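Local atomic coordinates of putative hydrolase (Chloroflexus aurantiacus J-10-fl, PDB entry 3CMN), a protein that is a putative hydrolase, probably a zincin-like metallopeptidase that cleaves peptide bonds with the help of a metal ion. Residues A[65-70]-A[184-189]; A[60-65]-A[273-278]. All coordinates share one frame; numbering follows the deposited sequence.

Running from the N terminus, residues 60-65 hold the last turn of helix 41-63 and the start of the loop that goes on as 65-70 toward strand 73-76, so Val65 belongs to both contacts. Interaction 1 closes the inner loop, 114 residues on, where 65-70 reaches residues 184-189 of helix 174-193, bearing the HExxH sequence, probably a zinc-binding motif. Interaction 2 closes a wider loop that encloses the first, bringing 60-65 against 273-278 near the end of helix 248-279. The two centres lie about 11 Å apart. One short piece of chain, a helix end and the loop behind it, thus joins two helices far apart in sequence, Leu67 meeting one and Tyr62 the other.

Interaction 1 of 2, residues A[65-70]-A[184-189]; sequences VRLPEP and HEMTHA
Ala189 N donates to Glu185 O at 3.1 Å, with a weaker second bond to Met186 O, while the carbonyl oxygen of the same alanine lies against Leu67. CD2 of Leu67 stands 3.9 Å from Ala189 O, a methyl beside a backbone oxygen and not a polar bond. The other branch of the leucine does the closer work: Leu67 CD1 meets Met186 CE at 3.5 Å, tighter than usual for two methyl carbons, the two side chains reaching toward each other tip to tip. In Leu67, CG lies anti to the carbonyl carbon (chi1 -73°), beside the backbone N, and the fork then puts CD1 at Met186 and CD2 at Ala189. Met186 starts with CG anti to the backbone N (chi1 -173°) and then bends at both following torsions, so that the terminal methyl folds round to the leucine. All three touching residues are buried. Met186 and Ala189 belong to helix 174-193, which carries the sequence HExxH in His184, Glu185 and His188, the probable zinc-binding motif of a zincin; no metal is bound to it here. The NE2 atoms of His184 and His188 stand 3.4 Å apart on one face of the helix, consistent with a metal site shared by the two, as in zincins. Neither imidazole takes part in the contact with 65-70, which comes instead through Met186 and Ala189, where the loop after helix 41-63 packs on the helix. Helix 41-63 adds to this packing, Glu56 touching Leu67 and Ile59 touching Met186. Around the motif, the rings of His184 and Trp180 meet with nearly parallel planes, and Tyr142 touches His188 and the neighbouring Ala189. Within the helix, His188 N bonds His184 O at 3.2 Å, an ordinary helical backbone bond one turn along.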
# COMPACT_ATOMS: atom_id res chain seq x y z
N VAL A 65 10.64 -16.28 3.36
CA VAL A 65 11.64 -15.22 3.49
C VAL A 65 11.36 -14.50 4.78
O VAL A 65 10.26 -14.57 5.32
CB VAL A 65 11.58 -14.18 2.34
CG1 VAL A 65 12.18 -14.78 1.09
CG2 VAL A 65 10.15 -13.75 2.11
N ARG A 66 12.37 -13.80 5.27
CA ARG A 66 12.22 -13.07 6.51
C ARG A 66 12.46 -11.60 6.23
O ARG A 66 12.91 -11.23 5.14
CB ARG A 66 13.22 -13.59 7.55
CG ARG A 66 12.91 -15.01 8.03
CD ARG A 66 13.86 -15.43 9.12
NE ARG A 66 15.17 -15.79 8.59
CZ ARG A 66 15.49 -16.99 8.11
NH1 ARG A 66 14.59 -17.97 8.10
NH2 ARG A 66 16.71 -17.22 7.64
N LEU A 67 12.14 -10.77 7.21
CA LEU A 67 12.35 -9.34 7.06
C LEU A 67 13.78 -9.04 7.45
O LEU A 67 14.33 -9.65 8.36
CB LEU A 67 11.42 -8.56 7.98
CG LEU A 67 9.93 -8.47 7.64
CD1 LEU A 67 9.27 -7.56 8.65
CD2 LEU A 67 9.74 -7.94 6.23
N PRO A 68 14.40 -8.09 6.76
CA PRO A 68 15.78 -7.73 7.08
C PRO A 68 15.82 -7.21 8.51
O PRO A 68 16.83 -7.33 9.20
CB PRO A 68 16.09 -6.63 6.07
CG PRO A 68 15.24 -7.00 4.89
CD PRO A 68 13.93 -7.39 5.54
N GLU A 69 14.69 -6.65 8.94
CA GLU A 69 14.55 -6.08 10.28
C GLU A 69 13.19 -6.47 10.86
O GLU A 69 12.14 -6.06 10.36
CB GLU A 69 14.65 -4.55 10.18
CG GLU A 69 15.13 -3.83 11.43
CD GLU A 69 15.13 -2.31 11.24
OE1 GLU A 69 15.36 -1.85 10.10
OE2 GLU A 69 14.90 -1.59 12.24
N PRO A 70 13.18 -7.29 11.93
CA PRO A 70 11.90 -7.69 12.52
C PRO A 70 11.12 -6.46 12.99
O PRO A 70 11.72 -5.48 13.39
CB PRO A 70 12.32 -8.58 13.70
CG PRO A 70 13.64 -9.14 13.25
CD PRO A 70 14.31 -7.95 12.61
N HIS A 184 -2.76 -7.71 6.62
CA HIS A 184 -2.65 -7.00 5.37
C HIS A 184 -1.39 -6.10 5.42
O HIS A 184 -0.61 -6.04 4.48
CB HIS A 184 -3.93 -6.18 5.20
CG HIS A 184 -3.96 -5.37 3.95
ND1 HIS A 184 -4.06 -3.99 3.97
CD2 HIS A 184 -3.93 -5.73 2.65
CE1 HIS A 184 -4.08 -3.54 2.73
NE2 HIS A 184 -4.00 -4.57 1.91
N GLU A 185 -1.19 -5.45 6.55
CA GLU A 185 -0.06 -4.56 6.78
C GLU A 185 1.28 -5.30 6.70
O GLU A 185 2.23 -4.84 6.05
CB GLU A 185 -0.19 -3.93 8.17
CG GLU A 185 0.35 -2.55 8.30
CD GLU A 185 -0.67 -1.51 7.91
OE1 GLU A 185 -1.01 -1.45 6.70
OE2 GLU A 185 -1.14 -0.77 8.81
N MET A 186 1.37 -6.42 7.41
CA MET A 186 2.59 -7.20 7.44
C MET A 186 2.88 -7.78 6.08
O MET A 186 4.04 -7.87 5.67
CB MET A 186 2.50 -8.31 8.49
CG MET A 186 3.79 -9.08 8.72
SD MET A 186 5.02 -8.15 9.60
CE MET A 186 5.81 -7.42 8.29
N THR A 187 1.84 -8.17 5.36
CA THR A 187 2.03 -8.73 4.04
C THR A 187 2.77 -7.72 3.17
O THR A 187 3.80 -8.04 2.57
CB THR A 187 0.69 -9.14 3.39
OG1 THR A 187 0.09 -10.17 4.17
CG2 THR A 187 0.92 -9.68 1.99
N HIS A 188 2.27 -6.49 3.13
CA HIS A 188 2.91 -5.45 2.33
C HIS A 188 4.31 -5.08 2.80
O HIS A 188 5.14 -4.65 2.00
CB HIS A 188 2.00 -4.23 2.26
CG HIS A 188 0.76 -4.46 1.46
ND1 HIS A 188 0.26 -3.53 0.58
CD2 HIS A 188 -0.03 -5.55 1.37
CE1 HIS A 188 -0.79 -4.05 -0.04
NE2 HIS A 188 -0.99 -5.27 0.42
N ALA A 189 4.58 -5.25 4.08
CA ALA A 189 5.90 -4.95 4.61
C ALA A 189 6.88 -5.95 4.00
O ALA A 189 8.01 -5.61 3.64
CB ALA A 189 5.91 -5.05 6.11

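Interaction 2 of 2, residues A[60-65]-A[273-278]; sequences ADYLGV and NAVGRR
A Schellman motif closes helix 41-63, and from within that last turn Tyr62 packs on helix 248-279, meeting Ala274 and Val275. Val65 N returns to Ala60 O and Gly64 N to Asp61 O, both weak bonds, with Gly64 turning the chain at positive phi. Tyr62 has CG anti to the backbone N (chi1 -180°), which carries the ring out to lie along Ala274 and Val275. Its two ends touch different residues: Tyr62 CB lies 4.1 Å from Val275 CG2 at the root, and the phenol end takes the methyl of Ala274. Both methyls approach the ring at a slant. Without the ring, as with an alanine here, the Ala274 methyl would probably lose its partner and a gap would open between the two helices. His270 and Val271 of helix 248-279 also touch the tyrosine, and beside it Leu63 packs on Tyr267 and Val271. The backbone of 273-276 widens into a pi-type turn, which carries both Ala274 and Val275. Ala274 CB sits 3.7 Å from Tyr62 CZ and equally far from Tyr62 OH.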
# COMPACT_ATOMS: atom_id res chain seq x y z
N ALA A 60 6.24 -14.98 7.14
CA ALA A 60 7.60 -15.39 6.85
C ALA A 60 7.63 -16.84 6.36
O ALA A 60 8.32 -17.17 5.40
CB ALA A 60 8.48 -15.24 8.09
N ASP A 61 6.87 -17.70 7.04
CA ASP A 61 6.80 -19.12 6.71
C ASP A 61 6.10 -19.37 5.39
O ASP A 61 6.58 -20.16 4.58
CB ASP A 61 6.06 -19.89 7.81
CG ASP A 61 5.92 -21.38 7.49
OD1 ASP A 61 6.94 -22.09 7.50
OD2 ASP A 61 4.79 -21.83 7.22
N TYR A 62 4.98 -18.71 5.17
CA TYR A 62 4.24 -18.91 3.93
C TYR A 62 5.03 -18.42 2.71
O TYR A 62 4.89 -18.98 1.62
CB TYR A 62 2.90 -18.19 4.00
CG TYR A 62 2.07 -18.36 2.74
CD1 TYR A 62 1.60 -19.61 2.34
CD2 TYR A 62 1.76 -17.27 1.94
CE1 TYR A 62 0.85 -19.76 1.18
CE2 TYR A 62 1.01 -17.41 0.78
CZ TYR A 62 0.55 -18.66 0.41
OH TYR A 62 -0.20 -18.80 -0.74
N LEU A 63 5.84 -17.39 2.90
CA LEU A 63 6.62 -16.82 1.80
C LEU A 63 8.06 -17.31 1.77
O LEU A 63 8.79 -17.06 0.81
CB LEU A 63 6.60 -15.29 1.88
CG LEU A 63 5.24 -14.61 1.78
CD1 LEU A 63 5.42 -13.11 1.94
CD2 LEU A 63 4.59 -14.95 0.44
N GLY A 64 8.49 -18.00 2.82
CA GLY A 64 9.84 -18.52 2.85
C GLY A 64 10.96 -17.48 2.88
O GLY A 64 12.08 -17.76 2.47
N VAL A 65 10.64 -16.28 3.36
CA VAL A 65 11.64 -15.22 3.49
C VAL A 65 11.36 -14.50 4.78
O VAL A 65 10.26 -14.57 5.32
CB VAL A 65 11.58 -14.18 2.34
CG1 VAL A 65 12.18 -14.78 1.09
CG2 VAL A 65 10.15 -13.75 2.11
N ASN A 273 -5.85 -14.64 1.78
CA ASN A 273 -6.73 -15.79 1.68
C ASN A 273 -6.14 -17.05 2.31
O ASN A 273 -6.85 -17.84 2.93
CB ASN A 273 -7.04 -16.08 0.22
CG ASN A 273 -8.07 -15.15 -0.35
OD1 ASN A 273 -9.26 -15.26 -0.05
ND2 ASN A 273 -7.62 -14.22 -1.18
N ALA A 274 -4.83 -17.23 2.14
CA ALA A 274 -4.15 -18.41 2.66
C ALA A 274 -3.75 -18.35 4.14
O ALA A 274 -3.67 -19.39 4.79
CB ALA A 274 -2.92 -18.71 1.81
N VAL A 275 -3.48 -17.17 4.66
CA VAL A 275 -3.08 -17.06 6.07
C VAL A 275 -4.20 -16.49 6.93
O VAL A 275 -4.38 -16.91 8.08
CB VAL A 275 -1.82 -16.15 6.23
CG1 VAL A 275 -1.38 -16.10 7.69
CG2 VAL A 275 -0.69 -16.66 5.36
N GLY A 276 -4.96 -15.55 6.38
CA GLY A 276 -6.04 -14.93 7.12
C GLY A 276 -7.26 -15.80 7.31
O GLY A 276 -7.93 -15.72 8.35
N ARG A 277 -7.57 -16.62 6.31
CA ARG A 277 -8.73 -17.50 6.40
C ARG A 277 -8.69 -18.45 7.58
O ARG A 277 -9.67 -18.60 8.30
CB ARG A 277 -8.88 -18.28 5.10
CG ARG A 277 -9.98 -17.74 4.24
CD ARG A 277 -9.98 -18.37 2.87
NE ARG A 277 -11.22 -18.01 2.19
CZ ARG A 277 -11.41 -18.14 0.88
NH1 ARG A 277 -10.44 -18.62 0.10
NH2 ARG A 277 -12.58 -17.79 0.35
N ARG A 278 -7.54 -19.10 7.77
CA ARG A 278 -7.40 -20.02 8.88
C ARG A 278 -7.53 -19.34 10.24
O ARG A 278 -7.87 -20.00 11.23
CB ARG A 278 -6.05 -20.75 8.80
CG ARG A 278 -4.95 -20.02 8.02
CD ARG A 278 -3.76 -19.61 8.90
NE ARG A 278 -3.42 -20.57 9.95
CZ ARG A 278 -3.30 -21.89 9.77
NH1 ARG A 278 -3.51 -22.42 8.57
NH2 ARG A 278 -2.97 -22.67 10.78